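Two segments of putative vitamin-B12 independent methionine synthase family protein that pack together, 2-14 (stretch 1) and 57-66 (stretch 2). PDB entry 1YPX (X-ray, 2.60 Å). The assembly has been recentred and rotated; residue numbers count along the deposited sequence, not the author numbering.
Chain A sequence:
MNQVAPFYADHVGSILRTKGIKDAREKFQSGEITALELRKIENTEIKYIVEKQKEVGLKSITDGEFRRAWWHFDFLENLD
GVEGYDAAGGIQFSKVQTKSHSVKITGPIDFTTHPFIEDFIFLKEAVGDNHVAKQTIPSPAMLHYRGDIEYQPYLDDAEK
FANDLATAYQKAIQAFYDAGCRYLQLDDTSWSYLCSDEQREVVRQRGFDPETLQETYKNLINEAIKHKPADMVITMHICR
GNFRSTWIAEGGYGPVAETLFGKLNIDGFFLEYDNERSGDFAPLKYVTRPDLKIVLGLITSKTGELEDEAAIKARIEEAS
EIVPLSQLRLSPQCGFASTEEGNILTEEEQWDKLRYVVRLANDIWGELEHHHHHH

Stretch 1 2-14: NQVAPFYADHVGS
Stretch 2, residues 57-66: GLKSITDGEF

How do the two backbones lie against each other? Stretch 1 has no regular helix or strand, and stretch 2 has just a short strand at Ser60 and Ile61, so the contact relies on side chains rather than on sheet pairing. Both chains advance in the same sense: the CA atoms of Asp10 and Ser60 are 6.5 Å apart, those of Gly13 and Thr62 5.8 Å, and those of Ser14 and Gly64 4.1 Å. Between them the stretches bury 612 Å², both sides summed; Asp10, His11, Ser60 and Thr62 are all buried, and hydrogen bonds engage their side chains. Along stretch 2, Lys59, Ser60 and Thr62 point CA-to-CB toward stretch 1, whereas Ile61 (phi/psi -125/138°) points away.

What do Phe7 and Lys59 do for each other? Phe7 points toward stretch 2 with chi1 m (-37°) and chi2 93°. Lys59, t at chi1, chi2 and chi3 and p at chi4, runs its aliphatic chain over one ring face, with CD 3.7 Å from the ring centroid in a CH-pi contact. The long methylene chain suits this place, covering the aromatic face while CE lies near exposed Asn2. Ser60 CB meets the ring edge, 3.3 Å from Phe7 CE1.

How is the polar centre satisfied? Asp10 points away, but its chi1 of -148° and chi2 of -42° bring the carboxylate back. Ser60, chi1 p, donates from OG to Asp10 OD1 at 2.8 Å. The same OD1 accepts His11 N at 2.8 Å, while Asp10 OD2 accepts Phe7 N, also at 2.8 Å, so one carboxylate ties its own loop together and holds stretch 2. His11, chi1 p and chi2 107°, points toward stretch 2 and donates from NE2 to Ser60 O at 3.1 Å, with that oxygen near the plane of the imidazole, where the N-H lies. Leu58 packs its CD2 3.8 Å from His11 CD2; its chi1 of -91° and chi2 of 26° lie between wells.

Why do glycines and a tight turn close the contact? Thr62, chi1 p, donates from OG1 to Gly13 O at 2.6 Å and accepts Gly64 N on OG1 at 3.1 Å. Gly13 has phi/psi 140/-50°, where a CB would jam against the preceding carbonyl. Asp63 to Phe66 form a type I' turn, closed by Phe66 N to Asp63 O at 3.1 Å. Gly64 (58/15°) suits its positive phi, and a CB here would clash with Phe66 CE1 at 2.7 Å; its CA sits 3.6 Å from Gly13 O in a CA-H...O contact. Glu65 (56/27°; chi1 m, chi2 t, chi3 49°) points toward stretch 1, bringing OE2 3.8 Å from Ser14 CB.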

# COMPACT_ATOMS: atom_id res chain seq x y z
N ASN A 2 -1.66 -10.99 -18.16
CA ASN A 2 -0.27 -10.50 -17.91
C ASN A 2 -0.25 -8.98 -17.74
O ASN A 2 -1.21 -8.28 -18.07
CB ASN A 2 0.65 -10.90 -19.07
CG ASN A 2 2.06 -10.32 -18.94
OD1 ASN A 2 2.76 -10.57 -17.96
ND2 ASN A 2 2.48 -9.54 -19.93
N GLN A 3 0.89 -8.51 -17.23
CA GLN A 3 1.13 -7.09 -16.98
C GLN A 3 2.47 -6.92 -16.29
O GLN A 3 3.19 -7.88 -16.03
CB GLN A 3 0.02 -6.50 -16.09
CG GLN A 3 -0.98 -5.67 -16.85
CD GLN A 3 -0.34 -4.46 -17.51
OE1 GLN A 3 -0.88 -3.92 -18.48
NE2 GLN A 3 0.82 -4.04 -16.99
N VAL A 4 2.78 -5.67 -15.97
CA VAL A 4 4.03 -5.35 -15.31
C VAL A 4 3.78 -4.67 -13.96
O VAL A 4 3.94 -5.29 -12.90
CB VAL A 4 4.90 -4.47 -16.25
CG1 VAL A 4 4.05 -3.41 -16.90
CG2 VAL A 4 6.04 -3.83 -15.46
N ALA A 5 3.38 -3.40 -14.00
CA ALA A 5 3.11 -2.64 -12.78
C ALA A 5 1.87 -3.25 -12.12
O ALA A 5 1.75 -4.48 -12.08
CB ALA A 5 2.90 -1.19 -13.14
N PRO A 6 0.94 -2.43 -11.59
CA PRO A 6 -0.21 -3.14 -11.01
C PRO A 6 -0.95 -3.87 -12.13
O PRO A 6 -1.11 -3.31 -13.22
CB PRO A 6 -1.02 -2.02 -10.38
CG PRO A 6 -0.71 -0.86 -11.26
CD PRO A 6 0.77 -0.98 -11.42
N PHE A 7 -1.38 -5.10 -11.88
CA PHE A 7 -2.08 -5.90 -12.89
C PHE A 7 -3.57 -5.61 -12.93
O PHE A 7 -4.15 -5.13 -11.95
CB PHE A 7 -1.88 -7.40 -12.63
CG PHE A 7 -0.51 -7.73 -12.14
CD1 PHE A 7 -0.25 -7.81 -10.77
CD2 PHE A 7 0.54 -7.89 -13.03
CE1 PHE A 7 1.03 -8.02 -10.31
CE2 PHE A 7 1.84 -8.11 -12.58
CZ PHE A 7 2.09 -8.17 -11.22
N TYR A 8 -4.20 -5.93 -14.06
CA TYR A 8 -5.63 -5.71 -14.23
C TYR A 8 -6.40 -6.23 -13.02
O TYR A 8 -7.38 -5.61 -12.61
CB TYR A 8 -6.12 -6.40 -15.50
CG TYR A 8 -5.43 -5.91 -16.75
CD1 TYR A 8 -5.48 -4.57 -17.11
CD2 TYR A 8 -4.74 -6.79 -17.57
CE1 TYR A 8 -4.85 -4.13 -18.28
CE2 TYR A 8 -4.11 -6.36 -18.72
CZ TYR A 8 -4.17 -5.03 -19.07
OH TYR A 8 -3.56 -4.62 -20.23
N ALA A 9 -5.97 -7.36 -12.47
CA ALA A 9 -6.59 -7.92 -11.27
C ALA A 9 -5.48 -7.87 -10.23
O ALA A 9 -4.57 -8.71 -10.22
CB ALA A 9 -7.03 -9.35 -11.50
N ASP A 10 -5.55 -6.87 -9.37
CA ASP A 10 -4.54 -6.67 -8.35
C ASP A 10 -5.27 -6.46 -7.02
O ASP A 10 -6.50 -6.48 -6.99
CB ASP A 10 -3.71 -5.44 -8.71
CG ASP A 10 -2.27 -5.54 -8.27
OD1 ASP A 10 -2.03 -6.01 -7.13
OD2 ASP A 10 -1.38 -5.14 -9.06
N HIS A 11 -4.53 -6.27 -5.93
CA HIS A 11 -5.15 -6.05 -4.63
C HIS A 11 -4.25 -5.23 -3.72
O HIS A 11 -3.02 -5.28 -3.84
CB HIS A 11 -5.53 -7.38 -3.98
CG HIS A 11 -4.37 -8.27 -3.64
ND1 HIS A 11 -3.93 -8.47 -2.35
CD2 HIS A 11 -3.58 -9.04 -4.43
CE1 HIS A 11 -2.94 -9.34 -2.35
NE2 HIS A 11 -2.70 -9.70 -3.61
N VAL A 12 -4.86 -4.47 -2.81
CA VAL A 12 -4.12 -3.60 -1.89
C VAL A 12 -2.99 -4.33 -1.16
O VAL A 12 -1.87 -3.82 -1.10
CB VAL A 12 -5.08 -2.93 -0.87
CG1 VAL A 12 -4.28 -2.17 0.20
CG2 VAL A 12 -6.00 -1.97 -1.60
N GLY A 13 -3.29 -5.50 -0.61
CA GLY A 13 -2.27 -6.25 0.10
C GLY A 13 -2.62 -6.97 1.39
O GLY A 13 -2.29 -8.15 1.53
N SER A 14 -3.26 -6.31 2.34
CA SER A 14 -3.57 -7.01 3.59
C SER A 14 -4.60 -8.11 3.40
O SER A 14 -5.56 -7.95 2.65
CB SER A 14 -4.08 -6.04 4.66
OG SER A 14 -5.44 -5.71 4.42
N GLY A 57 -5.91 -16.79 -8.64
CA GLY A 57 -5.55 -16.24 -9.94
C GLY A 57 -4.68 -15.02 -9.86
O GLY A 57 -4.13 -14.57 -10.86
N LEU A 58 -4.56 -14.48 -8.65
CA LEU A 58 -3.76 -13.29 -8.42
C LEU A 58 -2.33 -13.46 -8.94
O LEU A 58 -1.77 -14.55 -8.92
CB LEU A 58 -3.76 -12.98 -6.93
CG LEU A 58 -4.86 -12.04 -6.40
CD1 LEU A 58 -6.13 -12.07 -7.27
CD2 LEU A 58 -5.17 -12.43 -4.97
N LYS A 59 -1.76 -12.37 -9.45
CA LYS A 59 -0.40 -12.42 -9.95
C LYS A 59 0.52 -11.82 -8.89
O LYS A 59 1.63 -12.31 -8.66
CB LYS A 59 -0.28 -11.66 -11.28
CG LYS A 59 1.06 -11.87 -11.98
CD LYS A 59 1.11 -11.20 -13.35
CE LYS A 59 2.33 -11.67 -14.17
NZ LYS A 59 2.20 -13.09 -14.65
N SER A 60 0.04 -10.76 -8.24
CA SER A 60 0.81 -10.13 -7.19
C SER A 60 0.43 -10.84 -5.89
O SER A 60 -0.75 -11.07 -5.63
CB SER A 60 0.48 -8.64 -7.09
OG SER A 60 -0.77 -8.43 -6.47
N ILE A 61 1.44 -11.20 -5.10
CA ILE A 61 1.24 -11.91 -3.83
C ILE A 61 1.90 -11.16 -2.66
O ILE A 61 3.01 -10.64 -2.78
CB ILE A 61 1.80 -13.39 -3.93
CG1 ILE A 61 0.86 -14.30 -4.74
CG2 ILE A 61 1.91 -14.02 -2.56
CD1 ILE A 61 0.77 -14.04 -6.25
N THR A 62 1.19 -11.09 -1.53
CA THR A 62 1.69 -10.40 -0.33
C THR A 62 1.81 -11.36 0.85
O THR A 62 1.59 -12.56 0.71
CB THR A 62 0.75 -9.24 0.12
OG1 THR A 62 -0.52 -9.78 0.51
CG2 THR A 62 0.55 -8.23 -1.01
N ASP A 63 2.15 -10.84 2.01
CA ASP A 63 2.23 -11.71 3.16
C ASP A 63 1.04 -11.38 4.06
O ASP A 63 1.01 -11.72 5.25
CB ASP A 63 3.60 -11.56 3.88
CG ASP A 63 3.74 -10.28 4.69
OD1 ASP A 63 2.81 -9.43 4.69
OD2 ASP A 63 4.80 -10.12 5.32
N GLY A 64 0.06 -10.71 3.46
CA GLY A 64 -1.16 -10.32 4.14
C GLY A 64 -0.96 -9.46 5.37
O GLY A 64 -1.87 -9.28 6.17
N GLU A 65 0.25 -8.91 5.49
CA GLU A 65 0.63 -8.07 6.62
C GLU A 65 0.42 -8.78 7.93
O GLU A 65 0.23 -8.16 8.98
CB GLU A 65 -0.13 -6.74 6.58
CG GLU A 65 0.36 -5.84 5.46
CD GLU A 65 -0.45 -4.58 5.28
OE1 GLU A 65 -0.72 -3.87 6.29
OE2 GLU A 65 -0.81 -4.28 4.11
N PHE A 66 0.50 -10.11 7.85
CA PHE A 66 0.33 -11.02 8.98
C PHE A 66 1.26 -10.78 10.17
O PHE A 66 0.89 -11.04 11.31
CB PHE A 66 0.49 -12.46 8.50
CG PHE A 66 -0.77 -13.05 7.94
CD1 PHE A 66 -1.70 -12.25 7.28
CD2 PHE A 66 -1.05 -14.40 8.09
CE1 PHE A 66 -2.88 -12.78 6.80
CE2 PHE A 66 -2.23 -14.95 7.60
CZ PHE A 66 -3.15 -14.14 6.96